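TRNA (Adenine(22)-N(1))-methyltransferase (PDB 6QE6) probably methylates N1 of adenine 22 in tRNA with S-adenosylmethionine as methyl donor, and is captured here with the cofactor product S-adenosyl-L-homocysteine. Local coordinates at residues 63-68 and 96-101; 122-127 and 132-137. One frame throughout, in Å; residues are numbered along the deposited sequence.

Contact 1: 63-68 and 96-101; sequences YACDIN and LEFVKN. With SAH (S-adenosyl-L-homocysteine), chain C.
A buried sulfur-aromatic contact between Cys-65 and Phe-98 joins the C-terminal end of strand 59-66 to the loop that follows strand 88-92. The evidence is geometric: Cys-65 SG stands 4.0 Å from the centroid of the Phe-98 ring and 34° off its normal, an oblique approach in which the sulfur leans toward CE1 and CZ, 3.6 Å from each. Phe-98 CG lies between its own backbone N and carbonyl carbon (chi1 78°), which brings the ring against the strand. Val-99 CG2 lies on the other side of the ring, 3.5 Å from the plane and toward the rim. Tyr-63 CB adds a looser touch, 4.4 Å from Phe-98 CE2, while Tyr-63 OH bonds to Leu-105 N. Side chains of Ala-40, Ile-42, Ile-91 and Ile-104 also touch Phe-98, and no hydrogen bond links the two segments.

The strand order 3-2-1-4-5-7-6 identifies a class I, Rossmann-like methyltransferase, and Asp-66, at the end of the second strand, is its characteristic ribose-binding acid. Its OD1 accepts from SAH O2' at 2.7 Å and its OD2 from SAH O3' at 2.9 Å. Each oxygen has a second donor: OD2 takes Asp-45 N, whereas OD1 closes an Asx turn with Asn-68 N at 2.9 Å, met on the anti side and 24° out of the carboxylate plane. This double grip would hold the carboxylate in orientation for the diol. Ile-67 packs on the adenine, CG2 reaching SAH C4 at 3.3 Å, and Asn-68 N-caps helix 69-81 by bonding OD1 to Lys-70 N.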
ATOM      1  N   TYR A  63       8.341 -11.196  10.280  1.00 31.66           N
ATOM      2  CA  TYR A  63       9.417 -10.231  10.454  1.00 36.40           C
ATOM      3  C   TYR A  63       8.811  -8.845  10.687  1.00 32.71           C
ATOM      4  O   TYR A  63       8.087  -8.327   9.829  1.00 36.20           O
ATOM      5  CB  TYR A  63      10.319 -10.233   9.222  1.00 28.02           C
ATOM      6  CG  TYR A  63      10.969 -11.561   8.978  1.00 30.69           C
ATOM      7  CD1 TYR A  63      11.910 -12.083   9.866  1.00 36.25           C
ATOM      8  CD2 TYR A  63      10.652 -12.298   7.865  1.00 30.34           C
ATOM      9  CE1 TYR A  63      12.509 -13.318   9.627  1.00 34.32           C
ATOM     10  CE2 TYR A  63      11.242 -13.515   7.622  1.00 36.73           C
ATOM     11  CZ  TYR A  63      12.165 -14.024   8.491  1.00 32.24           C
ATOM     12  OH  TYR A  63      12.726 -15.252   8.192  1.00 42.12           O
ATOM     13  N   ALA A  64       9.096  -8.252  11.837  1.00 33.06           N
ATOM     14  CA  ALA A  64       8.528  -6.955  12.219  1.00 35.21           C
ATOM     15  C   ALA A  64       9.636  -5.910  12.116  1.00 37.14           C
ATOM     16  O   ALA A  64      10.475  -5.795  13.013  1.00 39.13           O
ATOM     17  CB  ALA A  64       7.928  -7.012  13.617  1.00 30.87           C
ATOM     18  N   CYS A  65       9.629  -5.150  11.024  1.00 33.67           N
ATOM     19  CA  CYS A  65      10.766  -4.343  10.599  1.00 33.53           C
ATOM     20  C   CYS A  65      10.479  -2.859  10.743  1.00 35.93           C
ATOM     21  O   CYS A  65       9.365  -2.399  10.480  1.00 36.71           O
ATOM     22  CB  CYS A  65      11.131  -4.618   9.136  1.00 35.25           C
ATOM     23  SG  CYS A  65      10.962  -6.349   8.629  1.00 47.09           S
ATOM     24  N   ASP A  66      11.505  -2.112  11.120  1.00 34.24           N
ATOM     25  CA  ASP A  66      11.415  -0.669  11.174  1.00 35.15           C
ATOM     26  C   ASP A  66      12.793  -0.066  10.927  1.00 37.01           C
ATOM     27  O   ASP A  66      13.828  -0.660  11.240  1.00 37.46           O
ATOM     28  CB  ASP A  66      10.836  -0.193  12.510  1.00 36.88           C
ATOM     29  CG  ASP A  66      10.143   1.161  12.390  1.00 41.12           C
ATOM     30  OD1 ASP A  66      10.819   2.135  11.996  1.00 40.40           O
ATOM     31  OD2 ASP A  66       8.924   1.253  12.658  1.00 42.94           O
ATOM     32  N   ILE A  67      12.789   1.127  10.346  1.00 33.78           N
ATOM     33  CA  ILE A  67      14.026   1.864  10.165  1.00 37.08           C
ATOM     34  C   ILE A  67      14.490   2.511  11.468  1.00 35.51           C
ATOM     35  O   ILE A  67      15.674   2.849  11.596  1.00 37.64           O
ATOM     36  CB  ILE A  67      13.816   2.890   9.035  1.00 33.69           C
ATOM     37  CG1 ILE A  67      15.151   3.428   8.525  1.00 33.83           C
ATOM     38  CG2 ILE A  67      12.867   3.992   9.475  1.00 30.27           C
ATOM     39  CD1 ILE A  67      14.999   4.290   7.264  1.00 35.55           C
ATOM     40  N   ASN A  68      13.597   2.656  12.445  1.00 36.39           N
ATOM     41  CA  ASN A  68      13.873   3.345  13.703  1.00 41.27           C
ATOM     42  C   ASN A  68      13.860   2.331  14.844  1.00 41.90           C
ATOM     43  O   ASN A  68      12.891   1.580  15.001  1.00 43.53           O
ATOM     44  CB  ASN A  68      12.836   4.454  13.949  1.00 38.46           C
ATOM     45  CG  ASN A  68      13.139   5.296  15.196  1.00 43.99           C
ATOM     46  OD1 ASN A  68      14.106   5.040  15.917  1.00 44.38           O
ATOM     47  ND2 ASN A  68      12.297   6.303  15.455  1.00 41.40           N
ATOM     48  N   LEU A  96      13.650  -2.854   2.574  1.00 33.35           N
ATOM     49  CA  LEU A  96      13.870  -4.254   2.245  1.00 37.22           C
ATOM     50  C   LEU A  96      15.339  -4.647   2.258  1.00 37.71           C
ATOM     51  O   LEU A  96      15.677  -5.726   1.766  1.00 34.12           O
ATOM     52  CB  LEU A  96      13.266  -4.560   0.881  1.00 32.77           C
ATOM     53  CG  LEU A  96      11.755  -4.368   0.856  1.00 34.08           C
ATOM     54  CD1 LEU A  96      11.208  -4.821  -0.481  1.00 27.98           C
ATOM     55  CD2 LEU A  96      11.084  -5.105   2.028  1.00 27.15           C
ATOM     56  N   GLU A  97      16.214  -3.795   2.800  1.00 36.50           N
ATOM     57  CA  GLU A  97      17.644  -4.088   2.771  1.00 41.74           C
ATOM     58  C   GLU A  97      17.966  -5.375   3.511  1.00 38.68           C
ATOM     59  O   GLU A  97      18.901  -6.083   3.131  1.00 40.29           O
ATOM     60  CB  GLU A  97      18.440  -2.923   3.364  1.00 35.38           C
ATOM     61  CG  GLU A  97      18.612  -1.743   2.410  1.00 43.17           C
ATOM     62  CD  GLU A  97      19.235  -0.520   3.087  1.00 53.99           C
ATOM     63  OE1 GLU A  97      19.635  -0.640   4.267  1.00 58.42           O
ATOM     64  OE2 GLU A  97      19.306   0.564   2.452  1.00 48.81           O
ATOM     65  N   PHE A  98      17.182  -5.707   4.541  1.00 33.85           N
ATOM     66  CA  PHE A  98      17.436  -6.898   5.335  1.00 35.35           C
ATOM     67  C   PHE A  98      17.181  -8.192   4.560  1.00 40.11           C
ATOM     68  O   PHE A  98      17.741  -9.237   4.913  1.00 34.94           O
ATOM     69  CB  PHE A  98      16.566  -6.873   6.584  1.00 36.25           C
ATOM     70  CG  PHE A  98      15.133  -7.271   6.334  1.00 39.24           C
ATOM     71  CD1 PHE A  98      14.209  -6.337   5.881  1.00 38.36           C
ATOM     72  CD2 PHE A  98      14.709  -8.575   6.556  1.00 32.72           C
ATOM     73  CE1 PHE A  98      12.897  -6.700   5.654  1.00 33.68           C
ATOM     74  CE2 PHE A  98      13.398  -8.944   6.321  1.00 30.72           C
ATOM     75  CZ  PHE A  98      12.496  -8.012   5.870  1.00 35.21           C
ATOM     76  N   VAL A  99      16.321  -8.164   3.537  1.00 33.77           N
ATOM     77  CA  VAL A  99      15.917  -9.411   2.890  1.00 35.74           C
ATOM     78  C   VAL A  99      17.090 -10.122   2.219  1.00 38.63           C
ATOM     79  O   VAL A  99      17.044 -11.340   2.045  1.00 38.24           O
ATOM     80  CB  VAL A  99      14.779  -9.146   1.883  1.00 38.01           C
ATOM     81  CG1 VAL A  99      14.317 -10.441   1.226  1.00 36.52           C
ATOM     82  CG2 VAL A  99      13.600  -8.450   2.582  1.00 37.33           C
ATOM     83  N   LYS A 100      18.151  -9.395   1.853  1.00 42.51           N
ATOM     84  CA  LYS A 100      19.350 -10.031   1.310  1.00 42.64           C
ATOM     85  C   LYS A 100      19.890 -11.125   2.232  1.00 42.25           C
ATOM     86  O   LYS A 100      20.367 -12.161   1.753  1.00 47.82           O
ATOM     87  CB  LYS A 100      20.435  -8.976   1.068  1.00 40.80           C
ATOM     88  CG  LYS A 100      20.441  -8.354  -0.311  1.00 45.96           C
ATOM     89  CD  LYS A 100      21.238  -7.037  -0.323  1.00 47.98           C
ATOM     90  CE  LYS A 100      20.320  -5.815  -0.105  1.00 57.37           C
ATOM     91  NZ  LYS A 100      19.292  -5.608  -1.193  1.00 48.90           N
ATOM     92  N   ASN A 101      19.791 -10.926   3.548  1.00 40.47           N
ATOM     93  CA  ASN A 101      20.463 -11.766   4.540  1.00 41.53           C
ATOM     94  C   ASN A 101      20.061 -13.234   4.447  1.00 44.85           C
ATOM     95  O   ASN A 101      18.935 -13.577   4.072  1.00 46.08           O
ATOM     96  CB  ASN A 101      20.166 -11.255   5.945  1.00 39.94           C
ATOM     97  CG  ASN A 101      20.642  -9.851   6.145  1.00 40.68           C
ATOM     98  OD1 ASN A 101      21.386  -9.327   5.321  1.00 43.90           O
ATOM     99  ND2 ASN A 101      20.229  -9.228   7.243  1.00 54.18           N
TER
HETATM  100  N   SAH C 301       2.560   0.136  10.146  1.00 38.94           N
HETATM  101  CA  SAH C 301       1.809   1.010  11.041  1.00 46.14           C
HETATM  102  CB  SAH C 301       2.650   2.230  11.442  1.00 44.47           C
HETATM  103  CG  SAH C 301       2.998   3.227  10.336  1.00 42.47           C
HETATM  104  SD  SAH C 301       3.865   4.682  10.985  1.00 43.17           S
HETATM  105  C   SAH C 301       0.490   1.465  10.409  1.00 51.39           C
HETATM  106  O   SAH C 301       0.325   1.421   9.185  1.00 51.09           O
HETATM  107  OXT SAH C 301      -0.438   1.894  11.104  1.00 50.53           O
HETATM  108  C5' SAH C 301       5.204   4.488   9.786  1.00 38.65           C
HETATM  109  C4' SAH C 301       6.354   3.656  10.344  1.00 38.42           C
HETATM  110  O4' SAH C 301       7.247   3.349   9.300  1.00 35.97           O
HETATM  111  C3' SAH C 301       7.169   4.410  11.379  1.00 38.23           C
HETATM  112  O3' SAH C 301       7.310   3.615  12.534  1.00 41.27           O
HETATM  113  C2' SAH C 301       8.528   4.622  10.733  1.00 39.93           C
HETATM  114  O2' SAH C 301       9.533   4.500  11.702  1.00 40.22           O
HETATM  115  C1' SAH C 301       8.581   3.508   9.712  1.00 34.80           C
HETATM  116  N9  SAH C 301       9.384   3.826   8.531  1.00 36.12           N
HETATM  117  C8  SAH C 301       9.469   5.024   7.882  1.00 35.71           C
HETATM  118  N7  SAH C 301      10.315   4.865   6.827  1.00 30.92           N
HETATM  119  C5  SAH C 301      10.753   3.602   6.799  1.00 30.59           C
HETATM  120  C6  SAH C 301      11.623   2.934   5.951  1.00 35.55           C
HETATM  121  N6  SAH C 301      12.194   3.562   4.926  1.00 33.22           N
HETATM  122  N1  SAH C 301      11.893   1.606   6.187  1.00 32.47           N
HETATM  123  C2  SAH C 301      11.302   0.943   7.245  1.00 32.92           C
HETATM  124  N3  SAH C 301      10.440   1.623   8.079  1.00 34.55           N
HETATM  125  C4  SAH C 301      10.171   2.930   7.858  1.00 30.52           C

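Contact 2: 122-127 and 132-137; sequences EILKND and SNYIIC
The Tyr-134 ring carries Leu-124 CD2 on one face and meets the Asp-127 carboxylate at its edge. CD2 is 3.7 Å from the ring centroid and 22° off the normal, a CH-pi contact displaced toward CE1 and CZ. The Asp-127 carboxylate, with CG in the plane of the ring, is turned 61° against it. A hydrogen bond runs from Tyr-134 OH to Asp-127 OD1, modelled at 2.3 Å, so short that its detailed geometry is doubtful. With CG anti to the backbone N (chi1 -175°), Asp-127 extends its acid toward the phenol, and OD1 also forms a salt bridge with Lys-176 NZ, which would probably help to offset its negative charge.

Leu-124 sends its other methyl, CD1, to Ile-136 CD1 at 4.4 Å, a looser apolar touch. A type I turn from Leu-124 to Asp-127, closed by Asp-127 N to Leu-124 O at 2.9 Å, places leucine and aspartate at the same tyrosine. Trp-148 of helix 143-151 packs against both of them. The whole joins helix 117-124 to strand 133-138, the second half of the beta-alpha-beta crossover that begins at strand 109-115.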
ATOM      1  N   GLU A 122      10.393   3.939  -3.377  1.00 30.37           N
ATOM      2  CA  GLU A 122      11.830   3.842  -3.126  1.00 35.84           C
ATOM      3  C   GLU A 122      12.186   2.544  -2.403  1.00 38.06           C
ATOM      4  O   GLU A 122      13.184   1.893  -2.730  1.00 31.99           O
ATOM      5  CB  GLU A 122      12.306   5.056  -2.322  1.00 37.07           C
ATOM      6  CG  GLU A 122      13.649   4.849  -1.573  1.00 46.87           C
ATOM      7  CD  GLU A 122      13.484   4.511  -0.052  1.00 63.41           C
ATOM      8  OE1 GLU A 122      12.510   5.019   0.597  1.00 55.72           O
ATOM      9  OE2 GLU A 122      14.345   3.749   0.492  1.00 52.28           O
ATOM     10  N   ILE A 123      11.390   2.159  -1.403  1.00 37.41           N
ATOM     11  CA  ILE A 123      11.583   0.860  -0.762  1.00 32.85           C
ATOM     12  C   ILE A 123      11.513  -0.267  -1.788  1.00 35.98           C
ATOM     13  O   ILE A 123      12.285  -1.238  -1.723  1.00 32.79           O
ATOM     14  CB  ILE A 123      10.549   0.672   0.359  1.00 31.83           C
ATOM     15  CG1 ILE A 123      10.818   1.697   1.470  1.00 30.72           C
ATOM     16  CG2 ILE A 123      10.539  -0.793   0.867  1.00 27.56           C
ATOM     17  CD1 ILE A 123       9.899   1.559   2.659  1.00 32.04           C
ATOM     18  N   LEU A 124      10.615  -0.148  -2.774  1.00 33.03           N
ATOM     19  CA  LEU A 124      10.472  -1.222  -3.749  1.00 32.64           C
ATOM     20  C   LEU A 124      11.686  -1.375  -4.666  1.00 34.34           C
ATOM     21  O   LEU A 124      11.815  -2.418  -5.324  1.00 37.09           O
ATOM     22  CB  LEU A 124       9.199  -1.009  -4.571  1.00 32.62           C
ATOM     23  CG  LEU A 124       7.928  -1.209  -3.754  1.00 32.80           C
ATOM     24  CD1 LEU A 124       6.685  -0.826  -4.544  1.00 29.06           C
ATOM     25  CD2 LEU A 124       7.863  -2.656  -3.307  1.00 32.00           C
ATOM     26  N   LYS A 125      12.591  -0.389  -4.711  1.00 31.27           N
ATOM     27  CA  LYS A 125      13.827  -0.562  -5.475  1.00 34.53           C
ATOM     28  C   LYS A 125      14.614  -1.797  -5.030  1.00 38.41           C
ATOM     29  O   LYS A 125      15.343  -2.393  -5.839  1.00 36.79           O
ATOM     30  CB  LYS A 125      14.706   0.692  -5.377  1.00 38.82           C
ATOM     31  CG  LYS A 125      14.092   1.952  -6.021  1.00 47.45           C
ATOM     32  CD  LYS A 125      13.436   1.623  -7.376  1.00 52.70           C
ATOM     33  CE  LYS A 125      12.065   2.309  -7.554  1.00 47.03           C
ATOM     34  NZ  LYS A 125      12.133   3.815  -7.739  1.00 56.32           N
ATOM     35  N   ASN A 126      14.484  -2.203  -3.764  1.00 33.46           N
ATOM     36  CA  ASN A 126      15.142  -3.399  -3.251  1.00 31.35           C
ATOM     37  C   ASN A 126      14.220  -4.611  -3.232  1.00 36.67           C
ATOM     38  O   ASN A 126      14.376  -5.493  -2.378  1.00 37.09           O
ATOM     39  CB  ASN A 126      15.697  -3.155  -1.854  1.00 33.39           C
ATOM     40  CG  ASN A 126      16.963  -2.355  -1.885  1.00 36.97           C
ATOM     41  OD1 ASN A 126      17.718  -2.436  -2.846  1.00 48.97           O
ATOM     42  ND2 ASN A 126      17.204  -1.563  -0.846  1.00 38.77           N
ATOM     43  N   ASP A 127      13.258  -4.671  -4.151  1.00 34.86           N
ATOM     44  CA  ASP A 127      12.472  -5.886  -4.301  1.00 33.31           C
ATOM     45  C   ASP A 127      13.407  -7.063  -4.571  1.00 33.28           C
ATOM     46  O   ASP A 127      14.439  -6.928  -5.231  1.00 38.30           O
ATOM     47  CB  ASP A 127      11.450  -5.713  -5.430  1.00 34.68           C
ATOM     48  CG  ASP A 127      10.493  -6.902  -5.567  1.00 32.61           C
ATOM     49  OD1 ASP A 127      10.152  -7.555  -4.551  1.00 31.67           O
ATOM     50  OD2 ASP A 127      10.071  -7.174  -6.715  1.00 34.29           O
ATOM     51  N   SER A 132       7.097 -12.804  -2.577  1.00 29.60           N
ATOM     52  CA  SER A 132       6.095 -13.220  -3.553  1.00 29.84           C
ATOM     53  C   SER A 132       4.969 -12.215  -3.761  1.00 26.25           C
ATOM     54  O   SER A 132       4.414 -12.167  -4.856  1.00 26.25           O
ATOM     55  CB  SER A 132       5.484 -14.571  -3.152  1.00 31.18           C
ATOM     56  OG  SER A 132       6.306 -15.635  -3.592  1.00 33.18           O
ATOM     57  N   ASN A 133       4.584 -11.447  -2.740  1.00 25.60           N
ATOM     58  CA  ASN A 133       3.426 -10.569  -2.832  1.00 28.38           C
ATOM     59  C   ASN A 133       3.638  -9.352  -1.951  1.00 29.92           C
ATOM     60  O   ASN A 133       4.282  -9.431  -0.906  1.00 27.35           O
ATOM     61  CB  ASN A 133       2.121 -11.220  -2.378  1.00 29.90           C
ATOM     62  CG  ASN A 133       1.799 -12.470  -3.121  1.00 31.51           C
ATOM     63  OD1 ASN A 133       1.223 -12.431  -4.211  1.00 30.94           O
ATOM     64  ND2 ASN A 133       2.142 -13.606  -2.526  1.00 31.17           N
ATOM     65  N   TYR A 134       3.076  -8.229  -2.380  1.00 27.28           N
ATOM     66  CA  TYR A 134       3.013  -7.035  -1.564  1.00 27.02           C
ATOM     67  C   TYR A 134       1.561  -6.740  -1.262  1.00 30.05           C
ATOM     68  O   TYR A 134       0.696  -6.889  -2.131  1.00 32.76           O
ATOM     69  CB  TYR A 134       3.640  -5.829  -2.262  1.00 26.49           C
ATOM     70  CG  TYR A 134       5.129  -5.943  -2.414  1.00 31.77           C
ATOM     71  CD1 TYR A 134       5.979  -5.527  -1.395  1.00 27.15           C
ATOM     72  CD2 TYR A 134       5.690  -6.483  -3.570  1.00 25.20           C
ATOM     73  CE1 TYR A 134       7.337  -5.639  -1.520  1.00 28.35           C
ATOM     74  CE2 TYR A 134       7.053  -6.591  -3.704  1.00 25.94           C
ATOM     75  CZ  TYR A 134       7.872  -6.170  -2.683  1.00 30.00           C
ATOM     76  OH  TYR A 134       9.234  -6.275  -2.819  1.00 32.55           O
ATOM     77  N   ILE A 135       1.297  -6.332  -0.030  1.00 24.90           N
ATOM     78  CA  ILE A 135       0.094  -5.578   0.283  1.00 27.61           C
ATOM     79  C   ILE A 135       0.545  -4.221   0.790  1.00 29.78           C
ATOM     80  O   ILE A 135       1.236  -4.131   1.812  1.00 32.14           O
ATOM     81  CB  ILE A 135      -0.794  -6.289   1.309  1.00 29.46           C
ATOM     82  CG1 ILE A 135      -1.089  -7.719   0.841  1.00 24.87           C
ATOM     83  CG2 ILE A 135      -2.071  -5.461   1.556  1.00 24.15           C
ATOM     84  CD1 ILE A 135      -1.742  -8.550   1.886  1.00 29.04           C
ATOM     85  N   ILE A 136       0.156  -3.170   0.081  1.00 27.98           N
ATOM     86  CA  ILE A 136       0.537  -1.811   0.421  1.00 27.95           C
ATOM     87  C   ILE A 136      -0.711  -1.010   0.779  1.00 30.65           C
ATOM     88  O   ILE A 136      -1.751  -1.119   0.120  1.00 28.18           O
ATOM     89  CB  ILE A 136       1.316  -1.169  -0.740  1.00 30.48           C
ATOM     90  CG1 ILE A 136       2.671  -1.884  -0.877  1.00 30.47           C
ATOM     91  CG2 ILE A 136       1.442   0.334  -0.539  1.00 26.96           C
ATOM     92  CD1 ILE A 136       3.153  -2.030  -2.301  1.00 27.15           C
ATOM     93  N   CYS A 137      -0.612  -0.232   1.851  1.00 30.66           N
ATOM     94  CA  CYS A 137      -1.656   0.699   2.275  1.00 35.59           C
ATOM     95  C   CYS A 137      -1.014   2.085   2.324  1.00 29.58           C
ATOM     96  O   CYS A 137      -0.536   2.526   3.370  1.00 34.83           O
ATOM     97  CB  CYS A 137      -2.256   0.283   3.632  1.00 29.53           C
ATOM     98  SG  CYS A 137      -3.654   1.296   4.142  1.00 37.37           S
TER

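Overall arrangement
Both contacts are buried, though contact 2 reaches toward the surface at Asp-127. Both set side chains from outside the strands against the same mixed sheet, Phe-98 in contact 1 on strand 59-66, Leu-124 and Asp-127 in contact 2 on strand 133-138. Their centres are 12 Å apart and they touch directly: Leu-96 CD1 comes within 3.4 Å of Tyr-134 OH. In contact 1 the pairing itself is apolar, and the hydrogen bonds of Asp-66 serve the adjoining cofactor site. Contact 2 mixes apolar packing with a phenol-carboxylate bond; its centre lies about 8 Å from the centre of the chain, that of contact 1 about 17 Å. Its tie to the cofactor is slighter, through Ile-123.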